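Local coordinates for ubiquitin (Sulfolobus solfataricus, PDB 4WWM), which probably serves as a ubiquitin-related modifier of the Urm1 type, a small protein joined to others through isopeptide bonds and linked to the proteasome pathway and tRNA processing, at residues P2-I11 / R17-V29. Residues are numbered along the deposited sequence; the frame is centred on the assembly and turned at random. Where two conformers were deposited one is given.
With SO4 (sulfate ion), chain C.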
loop_
_atom_site.group_PDB
_atom_site.type_symbol
_atom_site.label_atom_id
_atom_site.label_comp_id
_atom_site.label_asym_id
_atom_site.label_seq_id
_atom_site.Cartn_x
_atom_site.Cartn_y
_atom_site.Cartn_z
ATOM N N PRO A 2 -11.076 -0.106 0.486
ATOM C CA PRO A 2 -10.216 0.654 1.399
ATOM C C PRO A 2 -9.564 1.875 0.759
ATOM O O PRO A 2 -9.467 1.989 -0.465
ATOM C CB PRO A 2 -9.151 -0.368 1.821
ATOM C CG PRO A 2 -9.318 -1.539 0.914
ATOM C CD PRO A 2 -10.745 -1.538 0.492
ATOM N N LYS A 3 -9.124 2.786 1.619
ATOM C CA LYS A 3 -8.473 4.017 1.202
ATOM C C LYS A 3 -6.962 3.867 1.333
ATOM O O LYS A 3 -6.466 3.458 2.385
ATOM C CB LYS A 3 -8.974 5.189 2.047
ATOM C CG LYS A 3 -8.439 6.552 1.634
ATOM C CD LYS A 3 -8.989 7.645 2.540
ATOM C CE LYS A 3 -8.449 9.012 2.172
ATOM N NZ LYS A 3 -8.967 10.060 3.094
ATOM N N VAL A 4 -6.245 4.182 0.256
ATOM C CA VAL A 4 -4.786 4.157 0.251
ATOM C C VAL A 4 -4.237 5.579 0.285
ATOM O O VAL A 4 -4.623 6.418 -0.532
ATOM C CB VAL A 4 -4.237 3.428 -0.990
ATOM C CG1 VAL A 4 -2.708 3.447 -1.007
ATOM C CG2 VAL A 4 -4.739 1.998 -1.028
ATOM N N ILE A 5 -3.350 5.843 1.240
ATOM C CA ILE A 5 -2.685 7.135 1.351
ATOM C C ILE A 5 -1.181 6.972 1.145
ATOM O O ILE A 5 -0.536 6.179 1.830
ATOM C CB ILE A 5 -2.948 7.793 2.719
ATOM C CG1 ILE A 5 -4.456 7.959 2.944
ATOM C CG2 ILE A 5 -2.239 9.142 2.802
ATOM C CD1 ILE A 5 -4.834 8.598 4.281
ATOM N N LEU A 6 -0.626 7.730 0.203
ATOM C CA LEU A 6 0.808 7.707 -0.058
ATOM C C LEU A 6 1.497 8.801 0.742
ATOM O O LEU A 6 0.933 9.878 0.943
ATOM C CB LEU A 6 1.091 7.881 -1.555
ATOM C CG LEU A 6 0.481 6.836 -2.492
ATOM C CD1 LEU A 6 0.803 7.178 -3.934
ATOM C CD2 LEU A 6 0.974 5.441 -2.170
ATOM N N LYS A 7 2.711 8.515 1.202
ATOM C CA LYS A 7 3.501 9.473 1.972
ATOM C C LYS A 7 4.871 9.685 1.337
ATOM O O LYS A 7 5.364 8.833 0.593
ATOM C CB LYS A 7 3.676 8.996 3.416
ATOM C CG LYS A 7 2.392 8.942 4.229
ATOM C CD LYS A 7 1.884 10.332 4.567
ATOM C CE LYS A 7 0.526 10.274 5.243
ATOM N NZ LYS A 7 -0.091 11.624 5.362
ATOM N N GLY A 8 5.484 10.824 1.642
ATOM C CA GLY A 8 6.833 11.110 1.198
ATOM C C GLY A 8 6.969 11.155 -0.314
ATOM O O GLY A 8 6.043 11.573 -1.011
ATOM N N PRO A 9 8.137 10.732 -0.831
ATOM C CA PRO A 9 8.406 10.767 -2.274
ATOM C C PRO A 9 7.431 9.948 -3.116
ATOM O O PRO A 9 7.317 10.207 -4.314
ATOM C CB PRO A 9 9.819 10.181 -2.378
ATOM C CG PRO A 9 10.442 10.474 -1.068
ATOM C CD PRO A 9 9.338 10.363 -0.063
ATOM N N LEU A 10 6.752 8.979 -2.509
ATOM C CA LEU A 10 5.824 8.130 -3.254
ATOM C C LEU A 10 4.716 8.964 -3.889
ATOM O O LEU A 10 4.196 8.615 -4.948
ATOM C CB LEU A 10 5.209 7.060 -2.348
ATOM C CG LEU A 10 6.131 5.960 -1.817
ATOM C CD1 LEU A 10 5.325 4.960 -0.998
ATOM C CD2 LEU A 10 6.876 5.251 -2.941
ATOM N N ILE A 11 4.365 10.069 -3.239
ATOM C CA ILE A 11 3.319 10.949 -3.740
ATOM C C ILE A 11 3.673 11.470 -5.133
ATOM O O ILE A 11 2.871 11.368 -6.059
ATOM C CB ILE A 11 3.082 12.130 -2.778
ATOM C CG1 ILE A 11 2.559 11.609 -1.438
ATOM C CG2 ILE A 11 2.094 13.136 -3.375
ATOM C CD1 ILE A 11 2.596 12.636 -0.322
ATOM N N ARG A 17 -1.978 11.341 -4.241
ATOM C CA ARG A 17 -1.763 11.280 -2.796
ATOM C C ARG A 17 -2.673 10.251 -2.133
ATOM O O ARG A 17 -2.242 9.507 -1.252
ATOM C CB ARG A 17 -1.992 12.655 -2.167
ATOM C CG ARG A 17 -1.666 12.713 -0.683
ATOM C CD ARG A 17 -1.816 14.122 -0.134
ATOM N NE ARG A 17 -1.591 14.177 1.308
ATOM C CZ ARG A 17 -1.643 15.289 2.036
ATOM N NH1 ARG A 17 -1.914 16.455 1.464
ATOM N NH2 ARG A 17 -1.423 15.235 3.343
ATOM N N GLU A 18 -3.933 10.222 -2.554
ATOM C CA GLU A 18 -4.911 9.310 -1.980
ATOM C C GLU A 18 -5.794 8.725 -3.063
ATOM O O GLU A 18 -6.124 9.396 -4.042
ATOM C CB GLU A 18 -5.775 10.019 -0.934
ATOM C CG GLU A 18 -4.983 10.649 0.191
ATOM C CD GLU A 18 -5.862 11.366 1.197
ATOM O OE1 GLU A 18 -7.104 11.315 1.053
ATOM O OE2 GLU A 18 -5.305 11.982 2.130
ATOM N N ILE A 19 -6.179 7.470 -2.870
ATOM C CA ILE A 19 -7.019 6.772 -3.828
ATOM C C ILE A 19 -7.777 5.659 -3.114
ATOM O O ILE A 19 -7.256 5.048 -2.179
ATOM C CB ILE A 19 -6.172 6.198 -4.993
ATOM C CG1 ILE A 19 -7.064 5.775 -6.164
ATOM C CG2 ILE A 19 -5.305 5.034 -4.514
ATOM C CD1 ILE A 19 -6.280 5.411 -7.418
ATOM N N TYR A 20 -9.019 5.424 -3.527
ATOM C CA TYR A 20 -9.798 4.306 -3.008
ATOM C C TYR A 20 -9.682 3.107 -3.944
ATOM O O TYR A 20 -9.605 3.269 -5.162
ATOM C CB TYR A 20 -11.266 4.698 -2.842
ATOM C CG TYR A 20 -11.548 5.615 -1.673
ATOM C CD1 TYR A 20 -11.418 6.993 -1.796
ATOM C CD2 TYR A 20 -11.970 5.103 -0.453
ATOM C CE1 TYR A 20 -11.686 7.831 -0.733
ATOM C CE2 TYR A 20 -12.240 5.934 0.614
ATOM C CZ TYR A 20 -12.098 7.296 0.469
ATOM O OH TYR A 20 -12.369 8.121 1.536
ATOM N N VAL A 21 -9.666 1.910 -3.365
ATOM C CA VAL A 21 -9.610 0.666 -4.127
ATOM C C VAL A 21 -10.614 -0.316 -3.528
ATOM O O VAL A 21 -10.836 -0.312 -2.318
ATOM C CB VAL A 21 -8.196 0.047 -4.114
ATOM C CG1 VAL A 21 -7.194 0.986 -4.788
ATOM C CG2 VAL A 21 -7.763 -0.280 -2.680
ATOM N N ASN A 22 -11.224 -1.151 -4.360
ATOM C CA ASN A 22 -12.272 -2.046 -3.876
ATOM C C ASN A 22 -11.726 -3.338 -3.257
ATOM O O ASN A 22 -12.466 -4.098 -2.634
ATOM C CB ASN A 22 -13.244 -2.386 -5.010
ATOM C CG ASN A 22 -12.580 -3.136 -6.155
ATOM O OD1 ASN A 22 -11.409 -3.512 -6.080
ATOM N ND2 ASN A 22 -13.337 -3.361 -7.223
ATOM N N ASP A 23 -10.429 -3.573 -3.419
ATOM C CA ASP A 23 -9.809 -4.824 -2.990
ATOM C C ASP A 23 -9.828 -5.001 -1.472
ATOM O O ASP A 23 -9.572 -4.057 -0.725
ATOM C CB ASP A 23 -8.368 -4.884 -3.501
ATOM C CG ASP A 23 -8.287 -4.935 -5.015
ATOM O OD1 ASP A 23 -8.324 -6.050 -5.576
ATOM O OD2 ASP A 23 -8.185 -3.859 -5.641
ATOM N N ARG A 24 -10.130 -6.218 -1.022
ATOM C CA ARG A 24 -10.131 -6.540 0.404
ATOM C C ARG A 24 -8.911 -7.380 0.790
ATOM O O ARG A 24 -8.757 -7.774 1.947
ATOM C CB ARG A 24 -11.420 -7.272 0.781
ATOM C CG ARG A 24 -12.683 -6.477 0.477
ATOM C CD ARG A 24 -13.921 -7.200 0.969
ATOM N NE ARG A 24 -13.981 -7.250 2.426
ATOM C CZ ARG A 24 -14.891 -7.931 3.116
ATOM N NH1 ARG A 24 -15.827 -8.630 2.484
ATOM N NH2 ARG A 24 -14.864 -7.918 4.441
ATOM N N GLU A 25 -8.054 -7.650 -0.188
ATOM C CA GLU A 25 -6.807 -8.379 0.028
ATOM C C GLU A 25 -5.631 -7.431 -0.181
ATOM O O GLU A 25 -5.478 -6.861 -1.262
ATOM C CB GLU A 25 -6.711 -9.577 -0.920
ATOM C CG GLU A 25 -5.408 -10.359 -0.825
ATOM C CD GLU A 25 -5.306 -11.449 -1.876
ATOM O OE1 GLU A 25 -4.183 -11.940 -2.114
ATOM O OE2 GLU A 25 -6.349 -11.820 -2.458
ATOM N N LEU A 26 -4.802 -7.272 0.847
ATOM C CA LEU A 26 -3.746 -6.262 0.831
ATOM C C LEU A 26 -2.841 -6.385 -0.388
ATOM O O LEU A 26 -2.540 -5.389 -1.036
ATOM C CB LEU A 26 -2.896 -6.343 2.101
ATOM C CG LEU A 26 -1.708 -5.372 2.144
ATOM C CD1 LEU A 26 -2.179 -3.929 2.015
ATOM C CD2 LEU A 26 -0.896 -5.558 3.417
ATOM N N LEU A 27 -2.408 -7.603 -0.697
ATOM C CA LEU A 27 -1.533 -7.816 -1.841
ATOM C C LEU A 27 -2.178 -7.282 -3.117
ATOM O O LEU A 27 -1.519 -6.641 -3.932
ATOM C CB LEU A 27 -1.199 -9.299 -2.007
ATOM C CG LEU A 27 -0.361 -9.633 -3.245
ATOM C CD1 LEU A 27 0.982 -8.921 -3.194
ATOM C CD2 LEU A 27 -0.160 -11.135 -3.377
ATOM N N ARG A 28 -3.469 -7.549 -3.278
ATOM C CA ARG A 28 -4.192 -7.117 -4.466
ATOM C C ARG A 28 -4.334 -5.599 -4.498
ATOM O O ARG A 28 -4.300 -4.994 -5.571
ATOM C CB ARG A 28 -5.567 -7.781 -4.530
ATOM C CG ARG A 28 -5.507 -9.298 -4.650
ATOM C CD ARG A 28 -6.244 -9.791 -5.884
ATOM N NE ARG A 28 -7.652 -9.406 -5.869
ATOM C CZ ARG A 28 -8.452 -9.434 -6.931
ATOM N NH1 ARG A 28 -7.988 -9.823 -8.112
ATOM N NH2 ARG A 28 -9.720 -9.063 -6.813
ATOM N N VAL A 29 -4.494 -4.987 -3.328
ATOM C CA VAL A 29 -4.493 -3.532 -3.231
ATOM C C VAL A 29 -3.181 -3.008 -3.804
ATOM O O VAL A 29 -3.177 -2.138 -4.676
ATOM C CB VAL A 29 -4.666 -3.047 -1.767
ATOM C CG1 VAL A 29 -4.446 -1.536 -1.642
ATOM C CG2 VAL A 29 -6.041 -3.414 -1.244
HETATM S S SO4 C . -12.610 11.091 1.379
HETATM O O1 SO4 C . -13.135 10.699 2.684
HETATM O O2 SO4 C . -11.237 10.611 1.248
HETATM O O3 SO4 C . -12.633 12.546 1.262
HETATM O O4 SO4 C . -13.437 10.506 0.326
HETATM O O HOH W 1 -0.122 11.834 2.425
#
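Pro2 tucks its compact ring against Val21 and Val29, CG facing CG2 of each, and at the far end of the pairing Arg17 O accepts a nearly straight bond from Leu6 N (2.8 Å). Between them run the first two strands of the ubiquitin-like fold, antiparallel although helix 10-14 separates them in the chain; strand 18-20 forms an edge of the mixed sheet, and strand 73-78 flanks strand 3-6 on its other side. The long side chain of Arg17, extended from CG to NE, runs beside the end of strand 3-6. There one water accepts from Arg17 NE and Lys7 NZ and donates to Leu6 O, bridging two cations whose nearest nitrogens, Lys7 NZ and Arg17 NH2, lie 4.3 Å apart. Pro2, with no N-H to give, still offers its carbonyl: Val21 N donates to Pro2 O at 2.9 Å. Val4 and Ile19 exchange two backbone bonds, and Val4 CG2 meets Val29 CG1 at 3.6 Å.

On the other face Lys3 CG stands anti to the backbone N (chi1 -176°) and, in the Tyr20 conformer described, makes a CH-pi contact over the ring, 4.1 Å from its centroid. Lys3 NZ donates to O2 of a sulfate, probably from the crystallisation liquor, and forms a salt bridge with Glu18, whose OE1 is less surely placed. Were Lys3 an alanine, Glu18 would probably lose its cross-strand countercharge and Tyr20 its aliphatic cover. The chemistry is thus two-sided: aliphatic branches pack the strands against helix 26-33, whereas Lys3 combines ring cover with one charge pair.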